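Local coordinates for protein TRAP dicarboxylate transporter, DctP subunit (Anaerococcus prevoti, PDB 4N91) that binds D-glucuronate, as either anomer, and as a solute-binding protein of the TRAP family probably delivers it to a membrane transporter, at residues L49-E54 / F266-E271; T147-G152 / D242-N247. One frame throughout, in Å; residues are numbered along the deposited sequence.

Contact 1 (L49-E54 / F266-E271); sequences LLAFEE and FKVLNE
In the helical layer against the five-stranded sheet, Phe52 and Leu49 of helix 44-60 pack on Phe266 and Leu269 of helix 256-290. The two short segments run nearly antiparallel, at 151°, and their axes come within 8.0 Å. No hydrogen bond crosses between them. Phe52 and Leu269 mark the closest backbone approach, with CB of Phe52 4.2 Å from CB of Leu269. From there the Phe52 ring reaches over to Phe266, its CG anti to the backbone N (chi1 168°). The two rings lie side by side and point the same way; their planes are only 7° from parallel, yet they are slid so far apart, 5.4 Å between centroids, that they barely overlap. CE1 of Phe52 does most of the touching, 3.6 Å from both CD1 and CE1 of Phe266. At its edge, and in its plane, the Phe52 ring has Leu49 O of its own helix turn. This layer of helices on a sheet is part of the periplasmic binding protein fold, and both phenylalanines also rest on Ile91 of the central strand 91-95. Phe52 extends further to Ile66 and Phe266 to Val146, on the outermost strands. Leu49 and Leu269 form the second patch, again side by side: CD2 of Leu49 lies 3.7 Å from both CD1 and CD2 of Leu269, and the same CD1 comes 3.6 Å from Leu49 N. Beyond them, Leu49 touches Val68 and Leu269 touches Leu149. The remaining pair is slighter and partly exposed, with Ala51 CB against Val268 CG1 at 4.1 Å.

Contact 2 (T147-G152 / D242-N247); sequences TWLDAG and DIVIAN. With BDP (beta-D-glucopyranuronic acid), chain C.
Leu149 and Asp242 pair across the antiparallel strands 143-149 and 242-247, at the end of the sheet that meets the sugar. Two backbone bonds grip this pair: Leu149 N to Asp242 O at 2.8 Å and Asp242 N to Leu149 O at 3.1 Å. Packing is close on the face carrying Thr147, Leu149, Asp242 and Val244, where CG2 of Val244 sits 3.6 Å from CG2 of Thr147 and 3.8 Å from CD1 of Leu149. Trp148 and Ile243 occupy the other face and touch less closely; the indole NE1 bonds to Asp126. Past Leu149 the chain leaves the sheet through an Asx turn, Asp150 OD1 accepting from Gly152 N, and the contact becomes looser and holds a water. This water bridges Asp150 O and Asp242 OD2, while CB of Ala151 lies against that same OD2. With CG beside the backbone N and anti to the carbonyl carbon (chi1 -75°), Asp242 faces beta-D-glucuronate with both carboxylate oxygens, OD1 2.7 Å from O3 and OD2 2.8 Å from O2. An alanine here would probably leave these two sugar oxygens without their acidic partner and the water without one of its contacts. The sugar is hydrogen-bonded by Arg154, Arg175, Gln77, Asn38 and Asn215. A carboxylate that meets O2 and O3, and not the anomeric oxygen, is consistent with a pocket that accepts both anomers of glucuronate.

Overall arrangement
Contact 1 joins two helices and contact 2 two strands, and the first lies directly against the second, their centres 12 Å apart. Asn270, on helix 256-290, stitches them together: its ND2 is 2.8 Å from Trp148 O, a probable hydrogen bond. Apolar packing continues the join, with Leu269 CD2 3.8 Å from Val244 CG2. The ligand belongs to contact 2, whose Asp242 touches it, whereas the side chain of Leu49 in contact 1 stays about 11 Å from the bound sugar. Residues 49-54 and 266-271 thus back the sheet, and the sugar lies where strand 143-149 ends and strand 242-247 begins.

Contact 1 (L49-E54 / F266-E271)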
loop_
_atom_site.group_PDB
_atom_site.type_symbol
_atom_site.label_atom_id
_atom_site.label_comp_id
_atom_site.label_asym_id
_atom_site.label_seq_id
_atom_site.Cartn_x
_atom_site.Cartn_y
_atom_site.Cartn_z
ATOM N N LEU A 49 -2.322 1.243 14.638
ATOM C CA LEU A 49 -3.686 0.851 14.987
ATOM C C LEU A 49 -3.860 0.653 16.491
ATOM O O LEU A 49 -4.934 0.934 17.037
ATOM C CB LEU A 49 -4.129 -0.373 14.183
ATOM C CG LEU A 49 -4.381 -0.146 12.691
ATOM C CD1 LEU A 49 -4.501 -1.445 11.943
ATOM C CD2 LEU A 49 -5.633 0.700 12.490
ATOM N N LEU A 50 -2.816 0.203 17.178
ATOM C CA LEU A 50 -2.864 0.109 18.628
ATOM C C LEU A 50 -3.008 1.525 19.213
ATOM O O LEU A 50 -3.710 1.734 20.206
ATOM C CB LEU A 50 -1.617 -0.566 19.190
ATOM C CG LEU A 50 -1.508 -2.082 18.964
ATOM C CD1 LEU A 50 -0.232 -2.599 19.604
ATOM C CD2 LEU A 50 -2.728 -2.803 19.517
ATOM N N ALA A 51 -2.344 2.498 18.603
ATOM C CA ALA A 51 -2.469 3.897 19.071
ATOM C C ALA A 51 -3.893 4.429 18.833
ATOM O O ALA A 51 -4.487 5.107 19.680
ATOM C CB ALA A 51 -1.445 4.764 18.389
ATOM N N PHE A 52 -4.446 4.100 17.675
ATOM C CA PHE A 52 -5.851 4.372 17.368
ATOM C C PHE A 52 -6.781 3.805 18.445
ATOM O O PHE A 52 -7.656 4.520 18.977
ATOM C CB PHE A 52 -6.177 3.771 15.996
ATOM C CG PHE A 52 -7.653 3.717 15.670
ATOM C CD1 PHE A 52 -8.343 4.858 15.314
ATOM C CD2 PHE A 52 -8.337 2.510 15.702
ATOM C CE1 PHE A 52 -9.713 4.810 15.007
ATOM C CE2 PHE A 52 -9.703 2.457 15.389
ATOM C CZ PHE A 52 -10.384 3.607 15.052
ATOM N N GLU A 53 -6.587 2.525 18.772
ATOM C CA GLU A 53 -7.415 1.858 19.761
ATOM C C GLU A 53 -7.314 2.558 21.105
ATOM O O GLU A 53 -8.322 2.824 21.770
ATOM C CB GLU A 53 -6.995 0.407 19.908
ATOM C CG GLU A 53 -7.651 -0.310 21.068
ATOM C CD GLU A 53 -7.293 -1.770 21.109
ATOM O OE1 GLU A 53 -6.619 -2.233 20.167
ATOM O OE2 GLU A 53 -7.688 -2.457 22.075
ATOM N N GLU A 54 -6.093 2.869 21.513
ATOM C CA GLU A 54 -5.900 3.497 22.805
ATOM C C GLU A 54 -6.519 4.905 22.828
ATOM O O GLU A 54 -7.159 5.313 23.809
ATOM C CB GLU A 54 -4.416 3.563 23.129
ATOM C CG GLU A 54 -4.152 4.083 24.547
ATOM C CD GLU A 54 -2.679 4.137 24.884
ATOM O OE1 GLU A 54 -1.860 3.850 23.981
ATOM O OE2 GLU A 54 -2.340 4.467 26.047
ATOM N N PHE A 266 -8.208 8.501 13.607
ATOM C CA PHE A 266 -7.632 8.195 12.308
ATOM C C PHE A 266 -6.399 9.068 12.049
ATOM O O PHE A 266 -5.449 8.636 11.394
ATOM C CB PHE A 266 -8.664 8.428 11.202
ATOM C CG PHE A 266 -9.866 7.521 11.259
ATOM C CD1 PHE A 266 -9.760 6.195 11.636
ATOM C CD2 PHE A 266 -11.121 8.018 10.914
ATOM C CE1 PHE A 266 -10.884 5.366 11.664
ATOM C CE2 PHE A 266 -12.237 7.189 10.941
ATOM C CZ PHE A 266 -12.121 5.888 11.339
ATOM N N LYS A 267 -6.421 10.310 12.529
ATOM C CA LYS A 267 -5.287 11.201 12.377
ATOM C C LYS A 267 -4.128 10.691 13.209
ATOM O O LYS A 267 -2.983 10.688 12.775
ATOM C CB LYS A 267 -5.646 12.615 12.806
ATOM C CG LYS A 267 -4.547 13.601 12.498
ATOM C CD LYS A 267 -4.924 15.025 12.955
ATOM C CE LYS A 267 -6.297 15.460 12.444
ATOM N NZ LYS A 267 -6.669 16.809 12.983
ATOM N N VAL A 268 -4.422 10.256 14.422
ATOM C CA VAL A 268 -3.381 9.662 15.275
ATOM C C VAL A 268 -2.772 8.425 14.620
ATOM O O VAL A 268 -1.552 8.228 14.649
ATOM C CB VAL A 268 -3.943 9.294 16.679
ATOM C CG1 VAL A 268 -2.935 8.467 17.474
ATOM C CG2 VAL A 268 -4.286 10.565 17.432
ATOM N N LEU A 269 -3.627 7.590 14.054
ATOM C CA LEU A 269 -3.203 6.401 13.312
ATOM C C LEU A 269 -2.197 6.769 12.219
ATOM O O LEU A 269 -1.114 6.200 12.112
ATOM C CB LEU A 269 -4.437 5.760 12.689
ATOM C CG LEU A 269 -4.218 4.706 11.622
ATOM C CD1 LEU A 269 -3.335 3.575 12.106
ATOM C CD2 LEU A 269 -5.602 4.171 11.196
ATOM N N ASN A 270 -2.570 7.752 11.413
ATOM C CA ASN A 270 -1.698 8.227 10.340
ATOM C C ASN A 270 -0.354 8.696 10.911
ATOM O O ASN A 270 0.717 8.331 10.418
ATOM C CB ASN A 270 -2.408 9.354 9.584
ATOM C CG ASN A 270 -1.526 10.032 8.557
ATOM O OD1 ASN A 270 -0.905 11.056 8.831
ATOM N ND2 ASN A 270 -1.477 9.472 7.367
ATOM N N GLU A 271 -0.403 9.508 11.949
ATOM C CA GLU A 271 0.815 10.085 12.519
ATOM C C GLU A 271 1.741 9.048 13.140
ATOM O O GLU A 271 2.950 9.073 12.905
ATOM C CB GLU A 271 0.449 11.136 13.558
ATOM C CG GLU A 271 -0.217 12.363 12.914
ATOM C CD GLU A 271 -0.965 13.217 13.889
ATOM O OE1 GLU A 271 -1.237 12.756 15.016
ATOM O OE2 GLU A 271 -1.261 14.393 13.549
#

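Contact 2 (T147-G152 / D242-N247)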
loop_
_atom_site.group_PDB
_atom_site.type_symbol
_atom_site.label_atom_id
_atom_site.label_comp_id
_atom_site.label_asym_id
_atom_site.label_seq_id
_atom_site.Cartn_x
_atom_site.Cartn_y
_atom_site.Cartn_z
ATOM N N THR A 147 -7.997 7.597 5.942
ATOM C CA THR A 147 -6.625 8.093 5.985
ATOM C C THR A 147 -5.742 7.155 5.173
ATOM O O THR A 147 -6.233 6.170 4.616
ATOM C CB THR A 147 -6.095 8.285 7.441
ATOM O OG1 THR A 147 -4.868 9.033 7.414
ATOM C CG2 THR A 147 -5.875 6.981 8.127
ATOM N N TRP A 148 -4.463 7.500 5.090
ATOM C CA TRP A 148 -3.472 6.684 4.407
ATOM C C TRP A 148 -2.345 6.323 5.378
ATOM O O TRP A 148 -2.194 6.912 6.455
ATOM C CB TRP A 148 -2.920 7.434 3.197
ATOM C CG TRP A 148 -2.069 8.640 3.573
ATOM C CD1 TRP A 148 -2.511 9.880 3.987
ATOM C CD2 TRP A 148 -0.640 8.721 3.551
ATOM N NE1 TRP A 148 -1.436 10.711 4.232
ATOM C CE2 TRP A 148 -0.281 10.026 3.960
ATOM C CE3 TRP A 148 0.369 7.817 3.208
ATOM C CZ2 TRP A 148 1.042 10.436 4.058
ATOM C CZ3 TRP A 148 1.683 8.232 3.298
ATOM C CH2 TRP A 148 2.007 9.535 3.723
ATOM N N LEU A 149 -1.564 5.328 4.984
ATOM C CA LEU A 149 -0.417 4.889 5.750
ATOM C C LEU A 149 0.742 4.744 4.790
ATOM O O LEU A 149 0.538 4.371 3.631
ATOM C CB LEU A 149 -0.693 3.547 6.442
ATOM C CG LEU A 149 -1.980 3.493 7.295
ATOM C CD1 LEU A 149 -2.266 2.081 7.677
ATOM C CD2 LEU A 149 -1.934 4.391 8.510
ATOM N N ASP A 150 1.951 4.998 5.274
ATOM C CA ASP A 150 3.150 4.961 4.450
ATOM C C ASP A 150 3.593 3.504 4.246
ATOM O O ASP A 150 3.679 2.726 5.201
ATOM C CB ASP A 150 4.262 5.718 5.175
ATOM C CG ASP A 150 5.382 6.183 4.263
ATOM O OD1 ASP A 150 5.513 5.716 3.113
ATOM O OD2 ASP A 150 6.161 7.063 4.726
ATOM N N ALA A 151 3.850 3.146 2.997
ATOM C CA ALA A 151 4.430 1.847 2.652
ATOM C C ALA A 151 5.678 2.041 1.783
ATOM O O ALA A 151 6.064 1.154 1.021
ATOM C CB ALA A 151 3.407 0.977 1.957
ATOM N N GLY A 152 6.337 3.193 1.905
ATOM C CA GLY A 152 7.589 3.411 1.192
ATOM C C GLY A 152 7.446 3.295 -0.309
ATOM O O GLY A 152 6.400 3.624 -0.858
ATOM N N ASP A 242 -0.918 2.666 1.490
ATOM C CA ASP A 242 -1.917 1.839 2.142
ATOM C C ASP A 242 -3.065 2.757 2.564
ATOM O O ASP A 242 -2.849 3.906 3.001
ATOM C CB ASP A 242 -1.318 1.112 3.351
ATOM C CG ASP A 242 -0.430 -0.054 2.974
ATOM O OD1 ASP A 242 -0.636 -0.670 1.892
ATOM O OD2 ASP A 242 0.458 -0.387 3.793
ATOM N N ILE A 243 -4.283 2.275 2.396
ATOM C CA ILE A 243 -5.469 3.073 2.680
ATOM C C ILE A 243 -6.249 2.435 3.816
ATOM O O ILE A 243 -6.492 1.223 3.816
ATOM C CB ILE A 243 -6.389 3.159 1.449
ATOM C CG1 ILE A 243 -5.598 3.615 0.217
ATOM C CG2 ILE A 243 -7.571 4.082 1.729
ATOM C CD1 ILE A 243 -5.036 5.032 0.290
ATOM N N VAL A 244 -6.629 3.239 4.801
ATOM C CA VAL A 244 -7.522 2.773 5.845
ATOM C C VAL A 244 -8.936 3.030 5.379
ATOM O O VAL A 244 -9.304 4.182 5.110
ATOM C CB VAL A 244 -7.261 3.520 7.155
ATOM C CG1 VAL A 244 -8.099 2.964 8.266
ATOM C CG2 VAL A 244 -5.764 3.459 7.498
ATOM N N ILE A 245 -9.706 1.958 5.226
ATOM C CA ILE A 245 -11.075 2.083 4.765
ATOM C C ILE A 245 -12.038 1.701 5.878
ATOM O O ILE A 245 -11.754 0.827 6.685
ATOM C CB ILE A 245 -11.359 1.236 3.479
ATOM C CG1 ILE A 245 -11.139 -0.251 3.718
ATOM C CG2 ILE A 245 -10.533 1.736 2.305
ATOM C CD1 ILE A 245 -11.672 -1.128 2.586
ATOM N N ALA A 246 -13.171 2.388 5.922
ATOM C CA ALA A 246 -14.206 2.107 6.904
ATOM C C ALA A 246 -15.543 1.831 6.213
ATOM O O ALA A 246 -15.849 2.413 5.169
ATOM C CB ALA A 246 -14.341 3.288 7.855
ATOM N N ASN A 247 -16.315 0.907 6.777
ATOM C CA ASN A 247 -17.668 0.649 6.304
ATOM C C ASN A 247 -18.464 1.935 6.354
ATOM O O ASN A 247 -18.509 2.613 7.387
ATOM C CB ASN A 247 -18.360 -0.430 7.128
ATOM C CG ASN A 247 -19.802 -0.653 6.685
ATOM O OD1 ASN A 247 -20.733 -0.093 7.268
ATOM N ND2 ASN A 247 -19.986 -1.404 5.611
HETATM C C1 BDP C . 2.923 -3.885 1.515
HETATM C C2 BDP C . 1.700 -3.140 1.793
HETATM C C3 BDP C . 0.556 -4.084 2.025
HETATM C C4 BDP C . 0.341 -4.927 0.889
HETATM C C5 BDP C . 1.596 -5.638 0.564
HETATM C C6 BDP C . 1.478 -6.450 -0.752
HETATM O O2 BDP C . 1.983 -2.584 3.138
HETATM O O3 BDP C . -0.659 -3.328 2.341
HETATM O O4 BDP C . -0.671 -5.787 1.025
HETATM O O5 BDP C . 2.697 -4.686 0.355
HETATM O O6A BDP C . 0.544 -7.280 -0.783
HETATM O O1 BDP C . 3.894 -2.922 1.033
HETATM O O6B BDP C . 2.417 -6.404 -1.578
HETATM O O HOH W 1 2.960 0.090 5.335
#